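Local coordinates for protein-l-isoaspartate o-methyltransferase (Thermotoga maritima, PDB 1DL5), which transfers a methyl group from S-adenosyl-L-methionine to the carboxylate of L-isoaspartyl residues in damaged proteins, a step in their repair, at residues A[257-262]-A[266-271]; A[233-238]-A[288-293]; A[15-20]-A[72-77]; A[184-189]-A[296-301]. One frame throughout, in Å; residues are numbered along the deposited sequence.

Contact 1. Residues A[257-262]-A[266-271]; sequences TFYYAG and VVEFLD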
# COMPACT_ATOMS: atom_id res chain seq x y z
N THR A 257 0.09 15.23 -19.87
CA THR A 257 -0.06 15.43 -18.43
C THR A 257 0.64 14.27 -17.76
O THR A 257 0.35 13.12 -18.08
CB THR A 257 -1.54 15.42 -18.01
OG1 THR A 257 -2.22 16.53 -18.61
CG2 THR A 257 -1.66 15.53 -16.50
N PHE A 258 1.56 14.56 -16.85
CA PHE A 258 2.27 13.50 -16.14
C PHE A 258 1.48 13.04 -14.94
O PHE A 258 0.88 13.85 -14.22
CB PHE A 258 3.66 13.97 -15.69
CG PHE A 258 4.67 14.03 -16.80
CD1 PHE A 258 5.40 12.90 -17.14
CD2 PHE A 258 4.87 15.20 -17.52
CE1 PHE A 258 6.33 12.93 -18.18
CE2 PHE A 258 5.80 15.25 -18.58
CZ PHE A 258 6.52 14.11 -18.91
N TYR A 259 1.48 11.73 -14.72
CA TYR A 259 0.76 11.13 -13.61
C TYR A 259 1.62 10.10 -12.91
O TYR A 259 2.36 9.37 -13.55
CB TYR A 259 -0.48 10.36 -14.07
CG TYR A 259 -1.53 11.16 -14.79
CD1 TYR A 259 -2.57 11.76 -14.09
CD2 TYR A 259 -1.51 11.29 -16.18
CE1 TYR A 259 -3.56 12.48 -14.74
CE2 TYR A 259 -2.50 12.01 -16.85
CZ TYR A 259 -3.52 12.60 -16.12
OH TYR A 259 -4.52 13.29 -16.78
N TYR A 260 1.50 10.05 -11.59
CA TYR A 260 2.16 9.02 -10.81
C TYR A 260 1.06 7.95 -10.75
O TYR A 260 -0.03 8.22 -10.25
CB TYR A 260 2.45 9.51 -9.39
CG TYR A 260 2.66 8.39 -8.40
CD1 TYR A 260 3.81 7.59 -8.44
CD2 TYR A 260 1.71 8.11 -7.42
CE1 TYR A 260 3.99 6.53 -7.54
CE2 TYR A 260 1.88 7.06 -6.52
CZ TYR A 260 3.02 6.28 -6.58
OH TYR A 260 3.19 5.25 -5.67
N ALA A 261 1.34 6.76 -11.28
CA ALA A 261 0.38 5.66 -11.28
C ALA A 261 0.62 4.83 -10.02
O ALA A 261 1.38 3.86 -10.05
CB ALA A 261 0.56 4.79 -12.52
N GLY A 262 -0.02 5.22 -8.93
CA GLY A 262 0.18 4.50 -7.68
C GLY A 262 -0.69 3.28 -7.51
O GLY A 262 -1.63 3.05 -8.27
N VAL A 266 -3.83 7.98 -7.80
CA VAL A 266 -3.13 8.58 -8.92
C VAL A 266 -2.86 10.03 -8.58
O VAL A 266 -3.73 10.71 -8.02
CB VAL A 266 -3.98 8.52 -10.21
CG1 VAL A 266 -3.31 9.34 -11.32
CG2 VAL A 266 -4.13 7.07 -10.67
N VAL A 267 -1.66 10.50 -8.89
CA VAL A 267 -1.33 11.89 -8.63
C VAL A 267 -1.07 12.55 -9.98
O VAL A 267 -0.20 12.14 -10.74
CB VAL A 267 -0.10 12.04 -7.72
CG1 VAL A 267 0.20 13.51 -7.50
CG2 VAL A 267 -0.35 11.36 -6.38
N GLU A 268 -1.88 13.56 -10.28
CA GLU A 268 -1.78 14.31 -11.52
C GLU A 268 -0.93 15.54 -11.24
O GLU A 268 -1.26 16.34 -10.36
CB GLU A 268 -3.18 14.71 -11.99
CG GLU A 268 -3.23 15.63 -13.21
CD GLU A 268 -4.65 15.94 -13.64
OE1 GLU A 268 -5.54 16.03 -12.76
OE2 GLU A 268 -4.89 16.10 -14.86
N PHE A 269 0.17 15.68 -11.97
CA PHE A 269 1.07 16.80 -11.77
C PHE A 269 0.78 17.94 -12.74
O PHE A 269 0.73 17.74 -13.95
CB PHE A 269 2.52 16.35 -11.92
CG PHE A 269 2.93 15.32 -10.90
CD1 PHE A 269 3.24 15.71 -9.60
CD2 PHE A 269 2.97 13.97 -11.23
CE1 PHE A 269 3.57 14.76 -8.64
CE2 PHE A 269 3.31 13.01 -10.28
CZ PHE A 269 3.61 13.41 -8.98
N LEU A 270 0.60 19.13 -12.19
CA LEU A 270 0.32 20.30 -13.01
C LEU A 270 1.35 21.36 -12.69
O LEU A 270 2.25 21.14 -11.87
CB LEU A 270 -1.10 20.79 -12.74
CG LEU A 270 -2.18 19.73 -12.98
CD1 LEU A 270 -3.52 20.22 -12.47
CD2 LEU A 270 -2.25 19.38 -14.47
N ASP A 271 1.23 22.52 -13.32
CA ASP A 271 2.18 23.60 -13.10
C ASP A 271 2.14 24.07 -11.65
O ASP A 271 1.23 24.78 -11.24
CB ASP A 271 1.87 24.76 -14.05
CG ASP A 271 3.04 25.72 -14.18
OD1 ASP A 271 4.11 25.44 -13.60
OD2 ASP A 271 2.88 26.75 -14.87
O HOH W 1 2.07 17.30 -16.16

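Contact 2. Residues A[233-238]-A[288-293]; sequences LLVRSH and TQWESC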
# COMPACT_ATOMS: atom_id res chain seq x y z
N LEU A 233 -0.76 22.55 -3.34
CA LEU A 233 0.11 23.47 -4.03
C LEU A 233 1.48 22.82 -4.10
O LEU A 233 1.95 22.23 -3.12
CB LEU A 233 0.19 24.81 -3.29
CG LEU A 233 -1.11 25.62 -3.25
CD1 LEU A 233 -0.87 26.93 -2.51
CD2 LEU A 233 -1.60 25.88 -4.67
N LEU A 234 2.13 22.93 -5.25
CA LEU A 234 3.44 22.32 -5.44
C LEU A 234 4.42 23.35 -5.99
O LEU A 234 4.19 23.92 -7.04
CB LEU A 234 3.30 21.15 -6.42
CG LEU A 234 4.56 20.39 -6.87
CD1 LEU A 234 5.26 19.79 -5.65
CD2 LEU A 234 4.15 19.30 -7.86
N VAL A 235 5.51 23.59 -5.27
CA VAL A 235 6.50 24.55 -5.76
C VAL A 235 7.52 23.76 -6.56
O VAL A 235 7.74 22.57 -6.30
CB VAL A 235 7.19 25.27 -4.58
CG1 VAL A 235 8.00 24.28 -3.78
CG2 VAL A 235 8.08 26.39 -5.11
N ARG A 236 8.14 24.40 -7.55
CA ARG A 236 9.14 23.74 -8.39
C ARG A 236 8.65 22.35 -8.81
O ARG A 236 9.37 21.37 -8.67
CB ARG A 236 10.46 23.62 -7.62
CG ARG A 236 11.01 24.96 -7.15
CD ARG A 236 12.28 24.81 -6.33
NE ARG A 236 12.82 26.12 -5.95
CZ ARG A 236 13.93 26.30 -5.25
NH1 ARG A 236 14.65 25.25 -4.86
NH2 ARG A 236 14.34 27.53 -4.95
N SER A 237 7.43 22.29 -9.35
CA SER A 237 6.84 21.03 -9.77
C SER A 237 7.69 20.19 -10.70
O SER A 237 7.74 18.97 -10.56
CB SER A 237 5.46 21.27 -10.41
OG SER A 237 5.56 22.04 -11.59
N HIS A 238 8.38 20.81 -11.66
CA HIS A 238 9.21 20.05 -12.59
C HIS A 238 10.30 19.28 -11.85
O HIS A 238 10.60 18.13 -12.19
CB HIS A 238 9.86 20.97 -13.63
CG HIS A 238 10.65 20.24 -14.67
ND1 HIS A 238 10.06 19.45 -15.63
CD2 HIS A 238 11.99 20.15 -14.87
CE1 HIS A 238 11.00 18.90 -16.38
NE2 HIS A 238 12.18 19.32 -15.94
N THR A 288 7.17 15.90 1.68
CA THR A 288 7.60 16.38 2.99
C THR A 288 9.12 16.27 3.12
O THR A 288 9.80 17.20 3.57
CB THR A 288 6.94 15.57 4.12
OG1 THR A 288 5.51 15.73 4.05
CG2 THR A 288 7.43 16.03 5.49
N GLN A 289 9.65 15.12 2.71
CA GLN A 289 11.09 14.89 2.78
C GLN A 289 11.82 15.89 1.89
O GLN A 289 12.85 16.44 2.27
CB GLN A 289 11.41 13.47 2.30
CG GLN A 289 10.89 12.38 3.21
CD GLN A 289 10.65 11.07 2.48
OE1 GLN A 289 11.23 10.83 1.41
NE2 GLN A 289 9.81 10.22 3.05
N TRP A 290 11.27 16.12 0.71
CA TRP A 290 11.86 17.05 -0.25
C TRP A 290 11.86 18.46 0.33
O TRP A 290 12.84 19.20 0.22
CB TRP A 290 11.08 16.99 -1.55
CG TRP A 290 11.59 17.88 -2.63
CD1 TRP A 290 12.88 17.97 -3.09
CD2 TRP A 290 10.82 18.78 -3.43
NE1 TRP A 290 12.95 18.85 -4.13
CE2 TRP A 290 11.70 19.37 -4.37
CE3 TRP A 290 9.46 19.13 -3.46
CZ2 TRP A 290 11.26 20.29 -5.31
CZ3 TRP A 290 9.03 20.05 -4.40
CH2 TRP A 290 9.93 20.62 -5.32
N GLU A 291 10.75 18.84 0.96
CA GLU A 291 10.64 20.15 1.58
C GLU A 291 11.69 20.29 2.68
O GLU A 291 12.35 21.33 2.80
CB GLU A 291 9.24 20.35 2.17
CG GLU A 291 9.14 21.48 3.21
CD GLU A 291 7.72 21.69 3.72
OE1 GLU A 291 7.05 20.69 4.05
OE2 GLU A 291 7.29 22.86 3.81
N SER A 292 11.86 19.24 3.47
CA SER A 292 12.83 19.26 4.56
C SER A 292 14.25 19.37 4.00
O SER A 292 15.16 19.81 4.70
CB SER A 292 12.72 17.99 5.41
OG SER A 292 13.27 16.87 4.74
N CYS A 293 14.42 18.98 2.75
CA CYS A 293 15.73 19.05 2.11
C CYS A 293 15.89 20.29 1.22
O CYS A 293 16.66 20.29 0.26
CB CYS A 293 16.00 17.76 1.32
SG CYS A 293 16.33 16.35 2.42

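Contact 3. Residues A[15-20]-A[72-77]; sequences SDHIAK and GLDKGM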
# COMPACT_ATOMS: atom_id res chain seq x y z
N SER A 15 43.46 3.36 -11.11
CA SER A 15 44.38 2.46 -10.42
C SER A 15 45.07 1.49 -11.37
O SER A 15 44.58 1.22 -12.47
CB SER A 15 43.64 1.67 -9.35
OG SER A 15 42.66 0.83 -9.94
N ASP A 16 46.20 0.93 -10.93
CA ASP A 16 46.94 0.00 -11.76
C ASP A 16 46.14 -1.21 -12.24
O ASP A 16 46.18 -1.55 -13.41
CB ASP A 16 48.19 -0.50 -11.04
CG ASP A 16 49.20 0.60 -10.76
OD1 ASP A 16 49.35 1.51 -11.60
OD2 ASP A 16 49.84 0.54 -9.69
N HIS A 17 45.41 -1.87 -11.33
CA HIS A 17 44.68 -3.06 -11.73
C HIS A 17 43.58 -2.84 -12.76
O HIS A 17 43.27 -3.73 -13.54
CB HIS A 17 44.13 -3.81 -10.50
CG HIS A 17 42.85 -3.25 -9.94
ND1 HIS A 17 42.79 -2.04 -9.28
CD2 HIS A 17 41.60 -3.77 -9.89
CE1 HIS A 17 41.55 -1.84 -8.85
NE2 HIS A 17 40.82 -2.88 -9.21
N ILE A 18 43.00 -1.64 -12.79
CA ILE A 18 41.97 -1.36 -13.79
C ILE A 18 42.64 -0.87 -15.07
O ILE A 18 42.28 -1.29 -16.17
CB ILE A 18 40.96 -0.33 -13.24
CG1 ILE A 18 40.07 -1.03 -12.20
CG2 ILE A 18 40.12 0.27 -14.37
CD1 ILE A 18 39.12 -0.11 -11.45
N ALA A 19 43.64 -0.01 -14.94
CA ALA A 19 44.34 0.51 -16.11
C ALA A 19 45.01 -0.63 -16.88
O ALA A 19 45.02 -0.64 -18.11
CB ALA A 19 45.38 1.55 -15.70
N LYS A 20 45.57 -1.59 -16.15
CA LYS A 20 46.24 -2.74 -16.76
C LYS A 20 45.28 -3.53 -17.64
O LYS A 20 45.68 -4.10 -18.65
CB LYS A 20 46.81 -3.65 -15.66
CG LYS A 20 47.54 -4.88 -16.18
CD LYS A 20 48.17 -5.66 -15.03
CE LYS A 20 48.99 -6.84 -15.55
NZ LYS A 20 49.69 -7.55 -14.45
N GLY A 72 34.01 -0.06 -7.43
CA GLY A 72 35.03 -0.86 -6.78
C GLY A 72 35.27 -2.21 -7.44
O GLY A 72 35.57 -3.20 -6.76
N LEU A 73 35.13 -2.27 -8.76
CA LEU A 73 35.32 -3.52 -9.48
C LEU A 73 36.71 -4.08 -9.19
O LEU A 73 37.71 -3.36 -9.31
CB LEU A 73 35.16 -3.29 -10.99
CG LEU A 73 35.04 -4.54 -11.86
CD1 LEU A 73 33.76 -5.30 -11.50
CD2 LEU A 73 35.01 -4.14 -13.33
N ASP A 74 36.77 -5.35 -8.80
CA ASP A 74 38.05 -5.97 -8.49
C ASP A 74 38.00 -7.48 -8.72
O ASP A 74 36.98 -8.04 -9.10
CB ASP A 74 38.44 -5.68 -7.03
CG ASP A 74 39.95 -5.54 -6.84
OD1 ASP A 74 40.72 -6.19 -7.57
OD2 ASP A 74 40.37 -4.77 -5.94
N LYS A 75 39.12 -8.14 -8.46
CA LYS A 75 39.24 -9.58 -8.66
C LYS A 75 38.17 -10.45 -8.01
O LYS A 75 37.78 -10.23 -6.86
CB LYS A 75 40.62 -10.04 -8.18
CG LYS A 75 41.78 -9.48 -9.00
CD LYS A 75 41.75 -10.03 -10.42
CE LYS A 75 42.93 -9.52 -11.24
NZ LYS A 75 42.89 -10.00 -12.65
N GLY A 76 37.70 -11.43 -8.77
CA GLY A 76 36.72 -12.38 -8.28
C GLY A 76 35.26 -11.98 -8.30
O GLY A 76 34.40 -12.76 -7.89
N MET A 77 34.96 -10.78 -8.77
CA MET A 77 33.58 -10.31 -8.80
C MET A 77 32.80 -10.80 -10.01
O MET A 77 33.37 -11.17 -11.03
CB MET A 77 33.54 -8.78 -8.76
CG MET A 77 33.85 -8.21 -7.39
SD MET A 77 33.90 -6.41 -7.36
CE MET A 77 34.85 -6.15 -5.86

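Contact 4. Residues A[184-189]-A[296-301]; sequences PAFLFK and RSFEYL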
# COMPACT_ATOMS: atom_id res chain seq x y z
N PRO A 184 21.14 11.68 -16.63
CA PRO A 184 22.01 11.66 -15.45
C PRO A 184 22.40 10.22 -15.10
O PRO A 184 21.60 9.30 -15.27
CB PRO A 184 21.14 12.30 -14.37
CG PRO A 184 19.74 11.87 -14.77
CD PRO A 184 19.76 12.06 -16.27
N ALA A 185 23.63 10.03 -14.64
CA ALA A 185 24.12 8.71 -14.24
C ALA A 185 24.24 8.70 -12.72
O ALA A 185 24.66 9.69 -12.11
CB ALA A 185 25.48 8.43 -14.88
N PHE A 186 23.88 7.57 -12.12
CA PHE A 186 23.89 7.41 -10.66
C PHE A 186 24.67 6.19 -10.21
O PHE A 186 24.83 5.23 -10.95
CB PHE A 186 22.46 7.23 -10.13
CG PHE A 186 21.52 8.35 -10.49
CD1 PHE A 186 20.99 8.45 -11.77
CD2 PHE A 186 21.16 9.30 -9.53
CE1 PHE A 186 20.12 9.49 -12.11
CE2 PHE A 186 20.28 10.34 -9.86
CZ PHE A 186 19.77 10.44 -11.15
N LEU A 187 25.13 6.25 -8.96
CA LEU A 187 25.83 5.14 -8.33
C LEU A 187 24.98 4.72 -7.13
O LEU A 187 24.72 5.54 -6.24
CB LEU A 187 27.22 5.57 -7.83
CG LEU A 187 27.97 4.51 -7.03
CD1 LEU A 187 28.27 3.31 -7.93
CD2 LEU A 187 29.26 5.09 -6.47
N PHE A 188 24.55 3.46 -7.11
CA PHE A 188 23.73 2.95 -6.00
C PHE A 188 24.40 1.76 -5.32
O PHE A 188 25.21 1.07 -5.92
CB PHE A 188 22.36 2.44 -6.51
CG PHE A 188 21.49 3.50 -7.11
CD1 PHE A 188 20.82 4.41 -6.30
CD2 PHE A 188 21.31 3.56 -8.49
CE1 PHE A 188 19.98 5.37 -6.86
CE2 PHE A 188 20.46 4.51 -9.06
CZ PHE A 188 19.80 5.42 -8.24
N LYS A 189 24.03 1.53 -4.07
CA LYS A 189 24.50 0.38 -3.31
C LYS A 189 23.24 -0.29 -2.79
O LYS A 189 22.31 0.39 -2.36
CB LYS A 189 25.38 0.81 -2.13
CG LYS A 189 25.95 -0.37 -1.36
CD LYS A 189 26.90 0.09 -0.26
CE LYS A 189 27.57 -1.10 0.42
NZ LYS A 189 28.40 -1.89 -0.54
N ARG A 296 15.71 20.98 -3.04
CA ARG A 296 16.81 20.83 -3.98
C ARG A 296 16.50 19.78 -5.05
O ARG A 296 15.69 18.88 -4.83
CB ARG A 296 18.09 20.45 -3.23
CG ARG A 296 18.46 21.47 -2.32
N SER A 297 17.14 19.90 -6.21
CA SER A 297 16.93 18.95 -7.30
C SER A 297 17.64 17.64 -6.97
O SER A 297 18.45 17.58 -6.04
CB SER A 297 17.43 19.52 -8.62
OG SER A 297 18.80 19.89 -8.56
N PHE A 298 17.34 16.60 -7.73
CA PHE A 298 17.91 15.27 -7.49
C PHE A 298 19.43 15.19 -7.39
O PHE A 298 19.94 14.35 -6.66
CB PHE A 298 17.40 14.27 -8.55
CG PHE A 298 17.97 14.48 -9.93
CD1 PHE A 298 19.20 13.93 -10.28
CD2 PHE A 298 17.27 15.22 -10.88
CE1 PHE A 298 19.73 14.12 -11.56
CE2 PHE A 298 17.78 15.41 -12.17
CZ PHE A 298 19.02 14.86 -12.50
N GLU A 299 20.14 16.06 -8.10
CA GLU A 299 21.60 16.03 -8.05
C GLU A 299 22.18 16.23 -6.65
O GLU A 299 23.29 15.77 -6.36
CB GLU A 299 22.21 17.09 -8.98
CG GLU A 299 21.84 16.94 -10.45
CD GLU A 299 20.69 17.83 -10.87
OE1 GLU A 299 19.75 18.02 -10.06
OE2 GLU A 299 20.70 18.33 -12.01
N TYR A 300 21.41 16.89 -5.79
CA TYR A 300 21.90 17.18 -4.44
C TYR A 300 21.24 16.40 -3.31
O TYR A 300 21.34 16.80 -2.15
CB TYR A 300 21.75 18.68 -4.17
CG TYR A 300 22.28 19.54 -5.29
CD1 TYR A 300 23.63 19.86 -5.37
CD2 TYR A 300 21.43 20.00 -6.30
CE1 TYR A 300 24.13 20.61 -6.43
CE2 TYR A 300 21.92 20.75 -7.36
CZ TYR A 300 23.27 21.05 -7.42
OH TYR A 300 23.77 21.78 -8.48
N LEU A 301 20.59 15.29 -3.63
CA LEU A 301 19.91 14.49 -2.62
C LEU A 301 20.36 13.03 -2.63
O LEU A 301 20.84 12.53 -3.64
CB LEU A 301 18.40 14.51 -2.87
CG LEU A 301 17.68 15.86 -2.90
CD1 LEU A 301 16.24 15.67 -3.38
CD2 LEU A 301 17.72 16.48 -1.51

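Contact 1. Residues A[257-262]-A[266-271]
Tyr260 and Val267 form a hydrogen-bonded pair through backbone hydrogen bonds: Tyr260 N donates to Val267 O at 2.8 Å, and Val267 N returns the bond to Tyr260 O at 3.1 Å. Segments 257-261 and 266-270 run antiparallel, the closest approach of their axes being 4.6 Å. Further along, Phe269 N reaches Phe258 O at 3.0 Å in a nearly straight bond (172°), and a water bridges Phe258 N and Phe269 O. Between these bonds, at the non-hydrogen-bonded pair Tyr259 and Glu268, the CA of Tyr259 approaches Val267 O at 3.2 Å in a CA-H...O contact.

The side chains of Tyr259 and Glu268 lie alongside each other on one face, pointing the same way, ring and carboxylate planes only 22° apart. CG of Glu268, anti to the backbone N (chi1 173°), lies 3.5 Å from CE1 of Tyr259 and also meets the Thr257 methyl CG2. The carboxylate's OE1 is bonded to the hydroxyl of Tyr277 on the next strand.

On the other face, the ring of Phe269 brings CE2 to 3.7 Å from CB of Tyr260, and Val267 CG1 sits over one face of that ring. Helix 237-248 packs against Phe269 here, while the Tyr260 hydroxyl bonds Glu282. This is a beta hairpin, forming two neighbouring strands of the five-stranded antiparallel sheet in the C-terminal domain.

Contact 2. Residues A[233-238]-A[288-293]
A single large side chain makes this contact: the indole of Trp290, in the last turn of helix 281-292, is pushed against the bend that leads from strand 228-233 into helix 237-248. The six-membered ring of the indole does the touching. Val235 O meets it at the edge, near the ring plane, 3.1 Å from CH2, a carbonyl oxygen facing the electropositive rim of an aromatic ring. Arg236 O approaches the same CH2 atom obliquely at 3.5 Å. Two successive carbonyls of the bend are thus gathered round one corner of the indole.

Aliphatic groups complete the seat. CD1 of Leu234 comes to 4.0 Å from CZ3, its side chain crossing that of Trp290 at about a right angle, and CB of Arg236 lies 3.8 Å from CH2. Beyond CG the arginine chain runs out extended and leaves the indole behind. CG of Trp290 stands anti to the backbone N (chi1 -179°), which carries the ring out from its helix toward the bend.

Arg236 is the N-cap residue of helix 237-248, so the tryptophan of one C-terminal-domain helix packs where another begins. Phe240, Ile239 and Leu243 of that second helix also touch Trp290, and Tyr295 meets it edge-to-face. The indole NE1 points elsewhere and is hydrogen-bonded to Arg296 O, satisfying the polar atom of this buried side chain. Three residues on, Cys293, the first residue past helix 281-292, is tied to Cys315 by a disulfide.

Contact 3. Residues A[15-20]-A[72-77]
With chi1 at 81°, His17 places CG between its backbone N and carbonyl carbon, and the second torsion turns the imidazole so that NE2 faces loop 72-77. There NE2 donates to Leu73 O at 3.1 Å, with an N-H...O angle of 161°. The acceptor lies close to the plane of the imidazole and the donor in the plane of the carbonyl, so both are well set for the bond. CG1 of Ile18, the next residue of helix 16-24, sits 3.6 Å above one ring face, toward its rim.

The Asp74 side chain crosses that of His17 at about a right angle, yet its carboxylate plane is only 25° from the ring plane. Its OD1 approaches CD2 of His17 obliquely at 3.5 Å and accepts a hydrogen bond from Lys75 N at 2.7 Å on its anti side, somewhat out of the carboxylate plane, at the start of the type II turn Asp74-Met77. Leu73 sends its side chain to helices 61-70 and 88-97. The bond to Leu73 O requires a proton on NE2, and the nearby carboxylate would probably favour positive charge on the imidazole; this polar link fastens helix 16-24, the chain's second, to the loop entering strand 78-82.

Contact 4. Residues A[184-189]-A[296-301]
Phe298 lays the CD1-CE1-CZ side of its ring across Pro184 and the far end of Phe186, the first and third residues of segment 184-189. CE1 of Phe298 lies 3.6 Å from CB of Pro184, while CZ of Phe298 reaches CG of the same proline at 3.8 Å. The proline ring and the phenylalanine side chain cross at about a right angle.

Phe186 meets the same ring with its outer end. Its CZ comes to 3.6 Å from CD1 of Phe298, and its CE2 lies a little farther from that atom. CD1 of Phe298 lies at the edge of the Phe186 ring, near its plane, but the two rings are oblique to each other, with planes at 42° and centroids 5.7 Å apart. CG of Phe298 falls between its backbone N and carbonyl carbon (chi1 71°), which swings the ring from the short 3-10 turn toward the strand.

Over the centre of one face of Phe298 sits Glu299 OE1, 3.7 Å above the plane. That oxygen accepts a bond from Ser297 OG at 2.6 Å, while OE2 of the glutamate forms a salt bridge with Arg182; together they probably help hold the carboxylate above the ring. Leu243 and Leu246 of helix 237-248 also pack on Phe298, and Tyr199 of the next strand touches Pro184 and Phe186. The contact is a buried aromatic and proline cluster between strand 184-191 of the central mixed sheet in the Rossmann-like methyltransferase fold and the loop that leads into strand 302-306, a C-terminal addition to the same sheet.

Contact 4 is wholly buried and apolar across its segments, whereas contacts 1, 2 and 3 are only partly buried and draw on backbone polar atoms. Contact 1 is built on strand-to-strand bonding, contact 2 on carbonyls at an indole rim, and contact 3 on one imidazole-to-carbonyl bond. Contacts 1 and 2 touch through a weak Ser237 to Leu270 bond and through Phe269 packing on Leu234; contact 2 meets contact 4 through Trp290 and Cys293, which pack on Leu301. Helix 237-248 begins within contact 2 and also packs on side chains of contacts 1 and 4. Contact 3 lies wholly within the methyltransferase part, touching no other; its centre is about 44 Å from that of contact 1.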